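Local coordinates for protein acyl-CoA dehydrogenase (Bacillus anthracis, PDB 3OWA) that probably oxidises acyl-CoA thioesters to their enoyl-CoA products, using tightly held FAD as the electron acceptor, at residues 14-17 with 21-24; 27-32 with 513-518; 455-460 with 508-513. All blocks are in the same frame, centred on the assembly; numbering follows the deposited sequence.

In the fold
All three contacts lie on the same side of the chain's centre, around helix 490-520. Contacts 1 and 3 are buried and join their segments by apolar packing without a hydrogen bond across. Contact 2, partly buried, is polar: a lysine of the helix reaches a carbonyl and a carboxylate of the N-terminal loop. The leader before helix 35-52 supplies both segments of contact 1 and one of contact 2, while contacts 2 and 3 share T513 and use different sides of one helix. Direct touches knit the set together: E31 OE1 of contact 2 forms a salt bridge of 2.7 Å to R512 NE, and I22 and I24 of contact 1 lean on L511.

Contact 1: 14-17 with 21-24; sequences GGSF and EITI
I22 meets F17 and S16 through a single branch, and the packing is mainly apolar, with the methyl CD1 also resting near the S16 hydroxyl. Its CG1 lies 3.8 Å from F17 CA and 4.1 Å from F17 CB, while CD1 at the end of the branch comes within 4.1 Å of F17 CA and 4.2 Å of S16 OG. I22 therefore lies against the backbone end of the phenylalanine and not against its ring. The first torsion (chi1 -50°) sets CG1 beside the backbone N of I22 and directs it at the short 3-10 turn begun by S16 and F17. It leaves CG2 for the other flank, where V27 packs. No hydrogen bond links the two segments.

The fold around them is the all-helical C-terminal part of an acyl-CoA dehydrogenase, here with a second C-terminal domain, and the chain leader before helix 35-52 runs across it. F17 turns the other way: with chi1 67° its CG stands between the backbone N and the carbonyl carbon, and the ring leads away from I22 toward L363 of helix 358-383, R327 of helix 305-336, and V500 and Y504 of helix 490-520, its plane at about 40° to that of the tyrosine. G15 O sits 4.2 Å above one face of the F17 ring, offset toward its rim.

Polar groups are served from outside the pair: S16 OG is hydrogen-bonded to K13 O, and G14 N and G15 N to the carboxylates of E356 and E360. G15 has a positive phi, which turns the chain just before S16.

Contact 2: 27-32 with 513-518; sequences VFTPED and TEKAIK
K515 reaches from helix 490-520, in the second C-terminal domain of this acyl-CoA dehydrogenase, to V27, T29 and D32 in the N-terminal leader, where P30 to D32 form a 3-10 turn. Its CB points toward that loop, with CG anti to the backbone N (chi1 164°). Bends at chi2 and chi3 then swing CD and CE round toward the loop, and CE lies 4.1 Å from both V27 CG2 and T29 CG2, a methyl from each. CE also lies against two carbonyl oxygens, V27 O at 3.5 Å and I24 O at 3.0 Å. NZ reaches two acceptors at once. It donates to V27 O at 2.9 Å, almost in line with the carbonyl bond (172°), and makes a salt bridge of 3.2 Å to D32 OD2, which it meets on the syn side, 22° out of the carboxylate plane. The lysine thus ties two points of the leader to one helix.

D32 is itself held in place by its own turn, because T29 N donates to the same oxygen, while E31 N gives T29 OG1 a weak bond that makes an ST turn. At D32 OD2 the two donors, T29 N at 2.9 Å and K515 NZ, approach from opposite faces of the carboxylate plane.

Contact 3: 455-460 with 508-513; sequences EPLALQ and SAVLRT
Q460 and V510 mark the closest backbone approach, with CA atoms 6.8 Å apart, where a type II beta turn from E455 to A458 leads into helix 458-482 beside helix 490-520.

L457, third in the turn and N-cap residue of the helix, has the positive phi of 74° that this place in a type II turn requires, rarely seen in leucine, and that backbone throws its side chain at the partner helix. Its CD2 methyl rests 3.6 Å from V510 O and 3.9 Å from T513 CG2, while CD1 lies 4.1 Å from T513 CG2, so both methyls of L457 close on the one T513 methyl, the side chains crossing at a slant. One turn farther along, Q460 CB packs on V510 CG2 at 3.8 Å, after which the bent glutamine chain carries its amide away.

T513 divides its two branches. CG2 serves leucine, and OG1, beside the backbone N (chi1 -54°), donates to A509 O at 2.8 Å from the face opposite that used by T513 N. OG1 is also hydrogen-bonded to Y319 of helix 305-336 and to T532 of helix 526-554. L457 and T513 both touch V529 of that last helix, Q460 touches its E533, and V510 packs on K461 and V464 of helix 458-482, so the turn sits where helices 458-482, 490-520 and 526-554 come together.

Contact 1: 14-17 with 21-24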
ATOM      1  N   GLY A  14      28.103  15.720   3.787  1.00 55.45           N
ATOM      2  CA  GLY A  14      26.790  15.333   3.293  1.00 54.64           C
ATOM      3  C   GLY A  14      26.841  14.924   1.834  1.00 54.73           C
ATOM      4  O   GLY A  14      27.407  15.641   1.002  1.00 55.62           O
ATOM      5  N   GLY A  15      26.272  13.757   1.534  1.00 53.36           N
ATOM      6  CA  GLY A  15      26.220  13.248   0.171  1.00 53.37           C
ATOM      7  C   GLY A  15      27.489  12.545  -0.302  1.00 54.04           C
ATOM      8  O   GLY A  15      27.527  12.015  -1.405  1.00 54.43           O
ATOM      9  N   SER A  16      28.518  12.515   0.537  1.00 54.33           N
ATOM     10  CA  SER A  16      29.798  11.934   0.132  1.00 55.02           C
ATOM     11  C   SER A  16      29.760  10.409   0.041  1.00 54.70           C
ATOM     12  O   SER A  16      30.580   9.811  -0.672  1.00 54.99           O
ATOM     13  CB  SER A  16      30.968  12.434   0.999  1.00 55.98           C
ATOM     14  OG  SER A  16      30.884  12.003   2.351  1.00 55.48           O
ATOM     15  N   PHE A  17      28.802   9.781   0.729  1.00 53.05           N
ATOM     16  CA  PHE A  17      28.622   8.331   0.614  1.00 52.44           C
ATOM     17  C   PHE A  17      28.509   7.881  -0.854  1.00 52.96           C
ATOM     18  O   PHE A  17      28.807   6.744  -1.176  1.00 53.57           O
ATOM     19  CB  PHE A  17      27.390   7.853   1.398  1.00 51.05           C
ATOM     20  CG  PHE A  17      26.072   8.342   0.838  1.00 47.96           C
ATOM     21  CD1 PHE A  17      25.415   7.636  -0.166  1.00 46.81           C
ATOM     22  CD2 PHE A  17      25.484   9.515   1.322  1.00 45.63           C
ATOM     23  CE1 PHE A  17      24.196   8.097  -0.687  1.00 44.21           C
ATOM     24  CE2 PHE A  17      24.262   9.971   0.815  1.00 44.88           C
ATOM     25  CZ  PHE A  17      23.627   9.261  -0.198  1.00 42.48           C
ATOM     26  N   GLU A  21      34.573   5.874  -0.251  1.00 64.34           N
ATOM     27  CA  GLU A  21      34.481   4.543   0.318  1.00 64.37           C
ATOM     28  C   GLU A  21      34.341   4.685   1.838  1.00 62.88           C
ATOM     29  O   GLU A  21      35.339   4.632   2.560  1.00 64.64           O
ATOM     30  CB  GLU A  21      35.744   3.747  -0.064  1.00 66.17           C
ATOM     31  CG  GLU A  21      35.515   2.295  -0.449  1.00 70.01           C
ATOM     32  CD  GLU A  21      35.657   1.340   0.730  1.00 75.04           C
ATOM     33  OE1 GLU A  21      35.024   1.577   1.788  1.00 76.63           O
ATOM     34  OE2 GLU A  21      36.403   0.342   0.595  1.00 77.79           O
ATOM     35  N   ILE A  22      33.115   4.873   2.320  1.00 59.81           N
ATOM     36  CA  ILE A  22      32.868   5.084   3.751  1.00 57.32           C
ATOM     37  C   ILE A  22      33.236   3.848   4.575  1.00 57.24           C
ATOM     38  O   ILE A  22      33.007   2.719   4.162  1.00 56.47           O
ATOM     39  CB  ILE A  22      31.392   5.484   4.038  1.00 55.38           C
ATOM     40  CG1 ILE A  22      30.937   6.645   3.136  1.00 52.22           C
ATOM     41  CG2 ILE A  22      31.178   5.735   5.545  1.00 54.95           C
ATOM     42  CD1 ILE A  22      31.645   7.984   3.330  1.00 52.40           C
ATOM     43  N   THR A  23      33.791   4.092   5.753  1.00 57.51           N
ATOM     44  CA  THR A  23      34.385   3.067   6.576  1.00 58.33           C
ATOM     45  C   THR A  23      33.544   2.821   7.838  1.00 57.49           C
ATOM     46  O   THR A  23      32.833   3.725   8.282  1.00 56.04           O
ATOM     47  CB  THR A  23      35.822   3.541   6.950  1.00 60.03           C
ATOM     48  OG1 THR A  23      36.717   2.432   6.904  1.00 64.70           O
ATOM     49  CG2 THR A  23      35.888   4.209   8.297  1.00 58.67           C
ATOM     50  N   ILE A  24      33.637   1.622   8.427  1.00 58.08           N
ATOM     51  CA  ILE A  24      32.860   1.305   9.655  1.00 58.21           C
ATOM     52  C   ILE A  24      33.036   2.320  10.783  1.00 59.49           C
ATOM     53  O   ILE A  24      32.109   2.565  11.561  1.00 58.76           O
ATOM     54  CB  ILE A  24      33.102  -0.124  10.223  1.00 58.15           C
ATOM     55  CG1 ILE A  24      34.600  -0.449  10.343  1.00 60.33           C
ATOM     56  CG2 ILE A  24      32.395  -1.157   9.383  1.00 57.13           C
ATOM     57  CD1 ILE A  24      34.887  -1.585  11.288  1.00 59.10           C
TER

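Contact 2: 27-32 with 513-518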
ATOM      1  N   VAL A  27      30.569   5.446  10.605  1.00 54.61           N
ATOM      2  CA  VAL A  27      29.124   5.319  10.805  1.00 52.98           C
ATOM      3  C   VAL A  27      28.750   5.078  12.256  1.00 52.07           C
ATOM      4  O   VAL A  27      29.433   4.339  12.988  1.00 53.18           O
ATOM      5  CB  VAL A  27      28.466   4.224   9.908  1.00 52.49           C
ATOM      6  CG1 VAL A  27      28.694   4.517   8.431  1.00 53.54           C
ATOM      7  CG2 VAL A  27      28.966   2.844  10.274  1.00 52.79           C
ATOM      8  N   PHE A  28      27.664   5.715  12.665  1.00 49.96           N
ATOM      9  CA  PHE A  28      27.053   5.459  13.962  1.00 49.19           C
ATOM     10  C   PHE A  28      25.943   4.405  13.791  1.00 47.99           C
ATOM     11  O   PHE A  28      25.178   4.463  12.828  1.00 47.50           O
ATOM     12  CB  PHE A  28      26.509   6.764  14.567  1.00 48.59           C
ATOM     13  CG  PHE A  28      25.929   6.593  15.941  1.00 48.30           C
ATOM     14  CD1 PHE A  28      26.760   6.586  17.056  1.00 48.77           C
ATOM     15  CD2 PHE A  28      24.557   6.413  16.113  1.00 46.17           C
ATOM     16  CE1 PHE A  28      26.242   6.404  18.334  1.00 49.24           C
ATOM     17  CE2 PHE A  28      24.024   6.217  17.375  1.00 46.61           C
ATOM     18  CZ  PHE A  28      24.870   6.226  18.497  1.00 48.98           C
ATOM     19  N   THR A  29      25.881   3.435  14.704  1.00 47.31           N
ATOM     20  CA  THR A  29      24.884   2.369  14.637  1.00 45.99           C
ATOM     21  C   THR A  29      24.201   2.181  15.998  1.00 45.63           C
ATOM     22  O   THR A  29      24.731   2.617  17.005  1.00 45.43           O
ATOM     23  CB  THR A  29      25.515   0.998  14.215  1.00 46.70           C
ATOM     24  OG1 THR A  29      26.160   0.423  15.338  1.00 48.17           O
ATOM     25  CG2 THR A  29      26.500   1.138  13.056  1.00 45.21           C
ATOM     26  N   PRO A  30      23.042   1.495  16.034  1.00 44.90           N
ATOM     27  CA  PRO A  30      22.453   1.241  17.347  1.00 45.08           C
ATOM     28  C   PRO A  30      23.374   0.500  18.329  1.00 46.85           C
ATOM     29  O   PRO A  30      23.175   0.613  19.546  1.00 47.74           O
ATOM     30  CB  PRO A  30      21.201   0.419  17.021  1.00 43.97           C
ATOM     31  CG  PRO A  30      20.785   0.879  15.614  1.00 42.56           C
ATOM     32  CD  PRO A  30      22.098   1.212  14.926  1.00 44.26           C
ATOM     33  N   GLU A  31      24.373  -0.239  17.827  1.00 47.58           N
ATOM     34  CA  GLU A  31      25.321  -0.957  18.701  1.00 48.42           C
ATOM     35  C   GLU A  31      26.241   0.016  19.457  1.00 49.67           C
ATOM     36  O   GLU A  31      26.838  -0.331  20.483  1.00 50.04           O
ATOM     37  CB  GLU A  31      26.137  -2.016  17.909  1.00 49.13           C
ATOM     38  CG  GLU A  31      25.353  -3.271  17.495  1.00 47.46           C
ATOM     39  CD  GLU A  31      24.183  -2.993  16.497  1.00 48.67           C
ATOM     40  OE1 GLU A  31      24.400  -2.404  15.422  1.00 45.74           O
ATOM     41  OE2 GLU A  31      23.040  -3.392  16.791  1.00 47.82           O
ATOM     42  N   ASP A  32      26.306   1.250  18.958  1.00 49.41           N
ATOM     43  CA  ASP A  32      27.046   2.331  19.579  1.00 49.65           C
ATOM     44  C   ASP A  32      26.275   3.098  20.676  1.00 49.07           C
ATOM     45  O   ASP A  32      26.826   4.023  21.263  1.00 49.37           O
ATOM     46  CB  ASP A  32      27.523   3.294  18.483  1.00 49.90           C
ATOM     47  CG  ASP A  32      28.437   2.602  17.456  1.00 53.17           C
ATOM     48  OD1 ASP A  32      29.304   1.816  17.898  1.00 57.53           O
ATOM     49  OD2 ASP A  32      28.297   2.826  16.234  1.00 51.14           O
ATOM     50  N   THR A 513      26.558  -4.106   9.779  1.00 45.99           N
ATOM     51  CA  THR A 513      26.809  -5.526   9.970  1.00 46.78           C
ATOM     52  C   THR A 513      28.351  -5.780  10.057  1.00 48.90           C
ATOM     53  O   THR A 513      28.826  -6.518  10.915  1.00 48.96           O
ATOM     54  CB  THR A 513      26.131  -6.367   8.859  1.00 47.06           C
ATOM     55  OG1 THR A 513      24.717  -6.043   8.794  1.00 43.38           O
ATOM     56  CG2 THR A 513      26.338  -7.868   9.103  1.00 45.60           C
ATOM     57  N   GLU A 514      29.103  -5.132   9.175  1.00 49.96           N
ATOM     58  CA  GLU A 514      30.557  -5.215   9.167  1.00 52.69           C
ATOM     59  C   GLU A 514      31.126  -4.766  10.508  1.00 53.59           C
ATOM     60  O   GLU A 514      31.975  -5.454  11.100  1.00 54.92           O
ATOM     61  CB  GLU A 514      31.102  -4.339   8.042  1.00 53.37           C
ATOM     62  CG  GLU A 514      32.575  -4.564   7.735  1.00 58.80           C
ATOM     63  CD  GLU A 514      33.126  -3.568   6.708  1.00 63.37           C
ATOM     64  OE1 GLU A 514      32.368  -3.175   5.778  1.00 62.72           O
ATOM     65  OE2 GLU A 514      34.315  -3.172   6.850  1.00 65.37           O
ATOM     66  N   LYS A 515      30.642  -3.627  11.004  1.00 52.48           N
ATOM     67  CA  LYS A 515      31.058  -3.149  12.313  1.00 53.59           C
ATOM     68  C   LYS A 515      30.746  -4.140  13.444  1.00 53.00           C
ATOM     69  O   LYS A 515      31.590  -4.373  14.322  1.00 53.94           O
ATOM     70  CB  LYS A 515      30.486  -1.751  12.606  1.00 53.01           C
ATOM     71  CG  LYS A 515      30.559  -1.387  14.087  1.00 55.97           C
ATOM     72  CD  LYS A 515      31.213  -0.057  14.361  1.00 57.55           C
ATOM     73  CE  LYS A 515      30.551   1.086  13.674  1.00 54.64           C
ATOM     74  NZ  LYS A 515      30.884   2.330  14.436  1.00 54.75           N
ATOM     75  N   ALA A 516      29.554  -4.730  13.409  1.00 51.28           N
ATOM     76  CA  ALA A 516      29.138  -5.707  14.405  1.00 51.44           C
ATOM     77  C   ALA A 516      30.070  -6.915  14.423  1.00 53.11           C
ATOM     78  O   ALA A 516      30.479  -7.378  15.487  1.00 53.49           O
ATOM     79  CB  ALA A 516      27.733  -6.148  14.157  1.00 50.67           C
ATOM     80  N   ILE A 517      30.388  -7.408  13.233  1.00 53.53           N
ATOM     81  CA  ILE A 517      31.253  -8.565  13.070  1.00 55.63           C
ATOM     82  C   ILE A 517      32.600  -8.277  13.750  1.00 58.27           C
ATOM     83  O   ILE A 517      33.033  -9.037  14.610  1.00 59.51           O
ATOM     84  CB  ILE A 517      31.383  -8.964  11.582  1.00 54.62           C
ATOM     85  CG1 ILE A 517      30.068  -9.578  11.096  1.00 51.23           C
ATOM     86  CG2 ILE A 517      32.576  -9.970  11.344  1.00 57.48           C
ATOM     87  CD1 ILE A 517      29.943  -9.632   9.621  1.00 47.15           C
ATOM     88  N   LYS A 518      33.194  -7.138  13.410  1.00 59.74           N
ATOM     89  CA  LYS A 518      34.484  -6.730  13.931  1.00 62.61           C
ATOM     90  C   LYS A 518      34.424  -6.422  15.401  1.00 63.15           C
ATOM     91  O   LYS A 518      35.456  -6.386  16.060  1.00 64.24           O
ATOM     92  CB  LYS A 518      35.003  -5.532  13.145  1.00 63.06           C
ATOM     93  CG  LYS A 518      34.896  -5.815  11.644  1.00 66.03           C
ATOM     94  CD  LYS A 518      35.880  -5.061  10.769  1.00 73.27           C
ATOM     95  CE  LYS A 518      35.691  -5.508   9.321  1.00 71.41           C
ATOM     96  NZ  LYS A 518      36.217  -4.552   8.308  1.00 73.15           N
TER

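Contact 3: 455-460 with 508-513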
ATOM      1  N   GLU A 455      36.158 -12.487   2.488  1.00 84.64           N
ATOM      2  CA  GLU A 455      35.618 -12.026   3.776  1.00 82.28           C
ATOM      3  C   GLU A 455      34.083 -12.151   3.869  1.00 78.64           C
ATOM      4  O   GLU A 455      33.391 -12.187   2.838  1.00 77.75           O
ATOM      5  CB  GLU A 455      36.037 -10.574   4.044  1.00 82.71           C
ATOM      6  CG  GLU A 455      37.559 -10.342   4.056  1.00 86.57           C
ATOM      7  CD  GLU A 455      37.919  -8.887   4.376  1.00 97.68           C
ATOM      8  OE1 GLU A 455      37.059  -8.144   4.923  1.00 99.05           O
ATOM      9  OE2 GLU A 455      39.073  -8.491   4.085  1.00101.23           O
ATOM     10  N   PRO A 456      33.540 -12.238   5.104  1.00 76.13           N
ATOM     11  CA  PRO A 456      32.077 -12.114   5.242  1.00 72.65           C
ATOM     12  C   PRO A 456      31.607 -10.802   4.606  1.00 69.10           C
ATOM     13  O   PRO A 456      32.319  -9.801   4.697  1.00 69.29           O
ATOM     14  CB  PRO A 456      31.868 -12.076   6.760  1.00 72.97           C
ATOM     15  CG  PRO A 456      33.072 -12.785   7.334  1.00 75.54           C
ATOM     16  CD  PRO A 456      34.209 -12.465   6.404  1.00 77.01           C
ATOM     17  N   LEU A 457      30.451 -10.811   3.941  1.00 65.24           N
ATOM     18  CA  LEU A 457      29.915  -9.584   3.310  1.00 61.62           C
ATOM     19  C   LEU A 457      30.648  -9.150   2.027  1.00 60.22           C
ATOM     20  O   LEU A 457      30.367  -8.081   1.478  1.00 59.27           O
ATOM     21  CB  LEU A 457      29.882  -8.414   4.314  1.00 60.68           C
ATOM     22  CG  LEU A 457      28.748  -8.304   5.346  1.00 60.96           C
ATOM     23  CD1 LEU A 457      28.385  -9.643   5.991  1.00 61.51           C
ATOM     24  CD2 LEU A 457      29.067  -7.261   6.410  1.00 56.62           C
ATOM     25  N   ALA A 458      31.567  -9.986   1.538  1.00 59.17           N
ATOM     26  CA  ALA A 458      32.322  -9.681   0.318  1.00 57.92           C
ATOM     27  C   ALA A 458      31.410  -9.286  -0.848  1.00 55.47           C
ATOM     28  O   ALA A 458      31.625  -8.265  -1.500  1.00 54.99           O
ATOM     29  CB  ALA A 458      33.211 -10.876  -0.087  1.00 58.76           C
ATOM     30  N   LEU A 459      30.396 -10.102  -1.099  1.00 53.42           N
ATOM     31  CA  LEU A 459      29.475  -9.846  -2.195  1.00 52.46           C
ATOM     32  C   LEU A 459      28.690  -8.530  -1.987  1.00 51.39           C
ATOM     33  O   LEU A 459      28.526  -7.741  -2.916  1.00 51.05           O
ATOM     34  CB  LEU A 459      28.538 -11.036  -2.411  1.00 51.27           C
ATOM     35  CG  LEU A 459      27.402 -10.783  -3.411  1.00 51.49           C
ATOM     36  CD1 LEU A 459      27.942 -10.502  -4.815  1.00 51.39           C
ATOM     37  CD2 LEU A 459      26.398 -11.939  -3.414  1.00 50.88           C
ATOM     38  N   GLN A 460      28.249  -8.278  -0.760  1.00 51.33           N
ATOM     39  CA  GLN A 460      27.410  -7.098  -0.493  1.00 50.77           C
ATOM     40  C   GLN A 460      28.218  -5.812  -0.602  1.00 51.35           C
ATOM     41  O   GLN A 460      27.724  -4.821  -1.129  1.00 50.88           O
ATOM     42  CB  GLN A 460      26.676  -7.238   0.854  1.00 50.53           C
ATOM     43  CG  GLN A 460      25.625  -8.373   0.852  1.00 49.97           C
ATOM     44  CD  GLN A 460      26.232  -9.780   0.825  1.00 53.31           C
ATOM     45  OE1 GLN A 460      27.229 -10.042   1.487  1.00 56.01           O
ATOM     46  NE2 GLN A 460      25.628 -10.680   0.059  1.00 53.67           N
ATOM     47  N   SER A 508      24.392   1.362   4.559  1.00 40.16           N
ATOM     48  CA  SER A 508      24.137   1.453   6.003  1.00 39.42           C
ATOM     49  C   SER A 508      24.004   0.073   6.630  1.00 40.12           C
ATOM     50  O   SER A 508      24.573  -0.178   7.699  1.00 40.96           O
ATOM     51  CB  SER A 508      22.884   2.283   6.309  1.00 38.38           C
ATOM     52  OG  SER A 508      23.001   3.626   5.860  1.00 37.27           O
ATOM     53  N   ALA A 509      23.247  -0.806   5.973  1.00 39.84           N
ATOM     54  CA  ALA A 509      23.104  -2.181   6.416  1.00 40.84           C
ATOM     55  C   ALA A 509      24.461  -2.924   6.370  1.00 42.44           C
ATOM     56  O   ALA A 509      24.825  -3.617   7.333  1.00 43.40           O
ATOM     57  CB  ALA A 509      22.026  -2.925   5.600  1.00 40.45           C
ATOM     58  N   VAL A 510      25.207  -2.763   5.275  1.00 42.80           N
ATOM     59  CA  VAL A 510      26.508  -3.452   5.133  1.00 44.17           C
ATOM     60  C   VAL A 510      27.485  -3.029   6.227  1.00 45.08           C
ATOM     61  O   VAL A 510      28.076  -3.872   6.908  1.00 46.12           O
ATOM     62  CB  VAL A 510      27.150  -3.236   3.750  1.00 44.32           C
ATOM     63  CG1 VAL A 510      28.582  -3.799   3.729  1.00 45.93           C
ATOM     64  CG2 VAL A 510      26.331  -3.928   2.684  1.00 42.86           C
ATOM     65  N   LEU A 511      27.617  -1.715   6.403  1.00 45.47           N
ATOM     66  CA  LEU A 511      28.606  -1.154   7.313  1.00 46.10           C
ATOM     67  C   LEU A 511      28.255  -1.465   8.741  1.00 46.68           C
ATOM     68  O   LEU A 511      29.143  -1.768   9.535  1.00 47.05           O
ATOM     69  CB  LEU A 511      28.780   0.354   7.099  1.00 46.11           C
ATOM     70  CG  LEU A 511      29.457   0.734   5.773  1.00 46.40           C
ATOM     71  CD1 LEU A 511      29.504   2.253   5.596  1.00 46.29           C
ATOM     72  CD2 LEU A 511      30.855   0.130   5.685  1.00 49.16           C
ATOM     73  N   ARG A 512      26.959  -1.420   9.069  1.00 45.77           N
ATOM     74  CA  ARG A 512      26.523  -1.766  10.425  1.00 46.20           C
ATOM     75  C   ARG A 512      26.816  -3.231  10.744  1.00 46.73           C
ATOM     76  O   ARG A 512      27.275  -3.559  11.854  1.00 48.44           O
ATOM     77  CB  ARG A 512      25.030  -1.462  10.639  1.00 45.38           C
ATOM     78  CG  ARG A 512      24.514  -1.932  11.977  1.00 43.99           C
ATOM     79  CD  ARG A 512      23.046  -1.649  12.121  1.00 43.25           C
ATOM     80  NE  ARG A 512      22.584  -2.117  13.413  1.00 41.34           N
ATOM     81  CZ  ARG A 512      21.313  -2.138  13.785  1.00 42.01           C
ATOM     82  NH1 ARG A 512      20.366  -1.691  12.948  1.00 40.41           N
ATOM     83  NH2 ARG A 512      20.991  -2.589  14.992  1.00 40.93           N
ATOM     84  N   THR A 513      26.558  -4.106   9.779  1.00 45.99           N
ATOM     85  CA  THR A 513      26.809  -5.526   9.970  1.00 46.78           C
ATOM     86  C   THR A 513      28.351  -5.780  10.057  1.00 48.90           C
ATOM     87  O   THR A 513      28.826  -6.518  10.915  1.00 48.96           O
ATOM     88  CB  THR A 513      26.131  -6.367   8.859  1.00 47.06           C
ATOM     89  OG1 THR A 513      24.717  -6.043   8.794  1.00 43.38           O
ATOM     90  CG2 THR A 513      26.338  -7.868   9.103  1.00 45.60           C
TER